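Local structure of C381 turret protein (4IND) at the interface of chains A and B. The protein forms the pentameric turrets of Sulfolobus turreted icosahedral virus, each subunit being built as a chain of three jelly rolls. Numbering follows the deposited sequence. Chains: chain A/B, C381 turret protein.

The interface of chains A and B. Residues chain A 271, 301, 372; chain B 330-332, 336, 344.
A:Phe271 drives the CD1–CE1 edge of its ring against one face of the indole of B:Trp331, joining two C381 subunits of the turret pentamer through their third, nucleoplasmin/VP-like jelly rolls. Chain A offers side chains from strands 266-278, 295-305 and 365-377, and chain B answers with the short strand 331-332, the helical turn 333-336 and loop residues.

The aromatic pair meets edge to face, the phenyl plane standing at 77° to the indole. Its shortest approach is 3.4 Å, from A:Phe271 CD1 to B:Trp331 CE3 on the benzo ring, and CE1 lies over the same part of the indole. With CG anti to the backbone N (chi1 177°), the phenyl reaches from its strand towards chain B. One face of this ring also lies against the backbone of chain B, where the amide N of B:Asp332 stands 3.7 Å above the ring plane, over its centre. Farther out on the ring, A:Phe271 CE2 packs against CB of B:Asp332 at 3.4 Å; the side chain of B:Asp332 meets the phenyl through this methylene, with ring and carboxylate planes 45° apart. CZ comes up to the backbone of B:Gly336, while CB rests beside the carbonyl of B:Val330.

Looser apolar contacts continue along the benzo rim of B:Trp331. A:Val372 turns its CG2 methyl to CZ3 at 3.9 Å, and A:Tyr301 CE2 sits in the indole plane at the edge, near CH2.

A water-mediated link crosses the interface beside the apolar contact. The phenol OH of A:Tyr301 connects through a water, 2.5 Å away, to B:Gly336 O, which lies 3.0 Å from that water. Internal to chain B, the indole NE1 of B:Trp344 donates a nearly straight hydrogen bond of 2.8 Å to B:Val330 O. The acceptor oxygen lies in the indole plane, whereas NE1 stands well above the plane of the carbonyl group; the bond ties the backbone just before B:Trp331 to the side chain of B:Trp344.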
loop_
_atom_site.group_PDB
_atom_site.type_symbol
_atom_site.label_atom_id
_atom_site.label_comp_id
_atom_site.label_asym_id
_atom_site.label_seq_id
_atom_site.Cartn_x
_atom_site.Cartn_y
_atom_site.Cartn_z
ATOM N N PHE A 271 4.885 -31.446 11.427
ATOM C CA PHE A 271 5.344 -32.642 10.767
ATOM C C PHE A 271 4.419 -33.739 11.277
ATOM O O PHE A 271 4.336 -33.979 12.484
ATOM C CB PHE A 271 6.784 -32.921 11.198
ATOM C CG PHE A 271 7.373 -34.180 10.630
ATOM C CD1 PHE A 271 8.333 -34.111 9.624
ATOM C CD2 PHE A 271 7.007 -35.429 11.118
ATOM C CE1 PHE A 271 8.915 -35.271 9.099
ATOM C CE2 PHE A 271 7.583 -36.606 10.602
ATOM C CZ PHE A 271 8.540 -36.523 9.592
ATOM N N TYR A 301 5.981 -30.273 2.120
ATOM C CA TYR A 301 6.793 -31.464 1.862
ATOM C C TYR A 301 6.015 -32.728 2.181
ATOM O O TYR A 301 5.268 -32.776 3.160
ATOM C CB TYR A 301 8.044 -31.425 2.726
ATOM C CG TYR A 301 8.941 -32.651 2.584
ATOM C CD1 TYR A 301 9.808 -32.775 1.507
ATOM C CD2 TYR A 301 8.938 -33.656 3.546
ATOM C CE1 TYR A 301 10.645 -33.898 1.379
ATOM C CE2 TYR A 301 9.757 -34.778 3.435
ATOM C CZ TYR A 301 10.606 -34.893 2.344
ATOM O OH TYR A 301 11.434 -35.998 2.226
ATOM N N VAL A 372 4.716 -32.286 5.970
ATOM C CA VAL A 372 4.932 -31.041 6.686
ATOM C C VAL A 372 3.971 -30.034 6.098
ATOM O O VAL A 372 3.939 -29.847 4.881
ATOM C CB VAL A 372 6.367 -30.526 6.523
ATOM C CG1 VAL A 372 6.493 -29.161 7.171
ATOM C CG2 VAL A 372 7.348 -31.514 7.150
ATOM N N VAL B 330 8.043 -30.300 14.447
ATOM C CA VAL B 330 8.236 -29.637 13.155
ATOM C C VAL B 330 9.161 -30.456 12.261
ATOM O O VAL B 330 9.181 -30.270 11.035
ATOM C CB VAL B 330 8.760 -28.187 13.304
ATOM C CG1 VAL B 330 7.669 -27.293 13.873
ATOM C CG2 VAL B 330 9.989 -28.157 14.197
ATOM N N TRP B 331 9.919 -31.362 12.872
ATOM C CA TRP B 331 10.688 -32.342 12.111
ATOM C C TRP B 331 11.015 -33.544 12.963
ATOM O O TRP B 331 11.374 -33.403 14.134
ATOM C CB TRP B 331 11.969 -31.748 11.523
ATOM C CG TRP B 331 12.609 -32.706 10.529
ATOM C CD1 TRP B 331 13.705 -33.511 10.733
ATOM C CD2 TRP B 331 12.157 -32.982 9.204
ATOM N NE1 TRP B 331 13.958 -34.254 9.610
ATOM C CE2 TRP B 331 13.014 -33.952 8.651
ATOM C CE3 TRP B 331 11.096 -32.502 8.420
ATOM C CZ2 TRP B 331 12.860 -34.453 7.357
ATOM C CZ3 TRP B 331 10.936 -32.998 7.130
ATOM C CH2 TRP B 331 11.817 -33.954 6.609
ATOM N N ASP B 332 10.858 -34.728 12.380
ATOM C CA ASP B 332 11.195 -35.978 13.052
ATOM C C ASP B 332 12.391 -36.580 12.332
ATOM O O ASP B 332 12.275 -37.010 11.189
ATOM C CB ASP B 332 9.995 -36.922 13.006
ATOM C CG ASP B 332 10.230 -38.196 13.766
ATOM O OD1 ASP B 332 11.395 -38.636 13.843
ATOM O OD2 ASP B 332 9.250 -38.770 14.276
ATOM N N GLY B 336 11.734 -38.846 9.251
ATOM C CA GLY B 336 11.946 -38.006 8.083
ATOM C C GLY B 336 13.360 -37.980 7.527
ATOM O O GLY B 336 13.567 -37.558 6.389
ATOM N N TRP B 344 11.617 -26.716 3.880
ATOM C CA TRP B 344 11.333 -26.648 5.316
ATOM C C TRP B 344 11.657 -25.261 5.841
ATOM O O TRP B 344 12.779 -24.785 5.703
ATOM C CB TRP B 344 12.170 -27.693 6.044
ATOM C CG TRP B 344 11.821 -27.937 7.488
ATOM C CD1 TRP B 344 10.814 -28.731 7.969
ATOM C CD2 TRP B 344 12.529 -27.443 8.638
ATOM N NE1 TRP B 344 10.843 -28.747 9.347
ATOM C CE2 TRP B 344 11.884 -27.980 9.779
ATOM C CE3 TRP B 344 13.646 -26.617 8.806
ATOM C CZ2 TRP B 344 12.328 -27.701 11.080
ATOM C CZ3 TRP B 344 14.092 -26.344 10.102
ATOM C CH2 TRP B 344 13.429 -26.889 11.226
HETATM O O HOH W 1 11.445 -37.516 4.231
#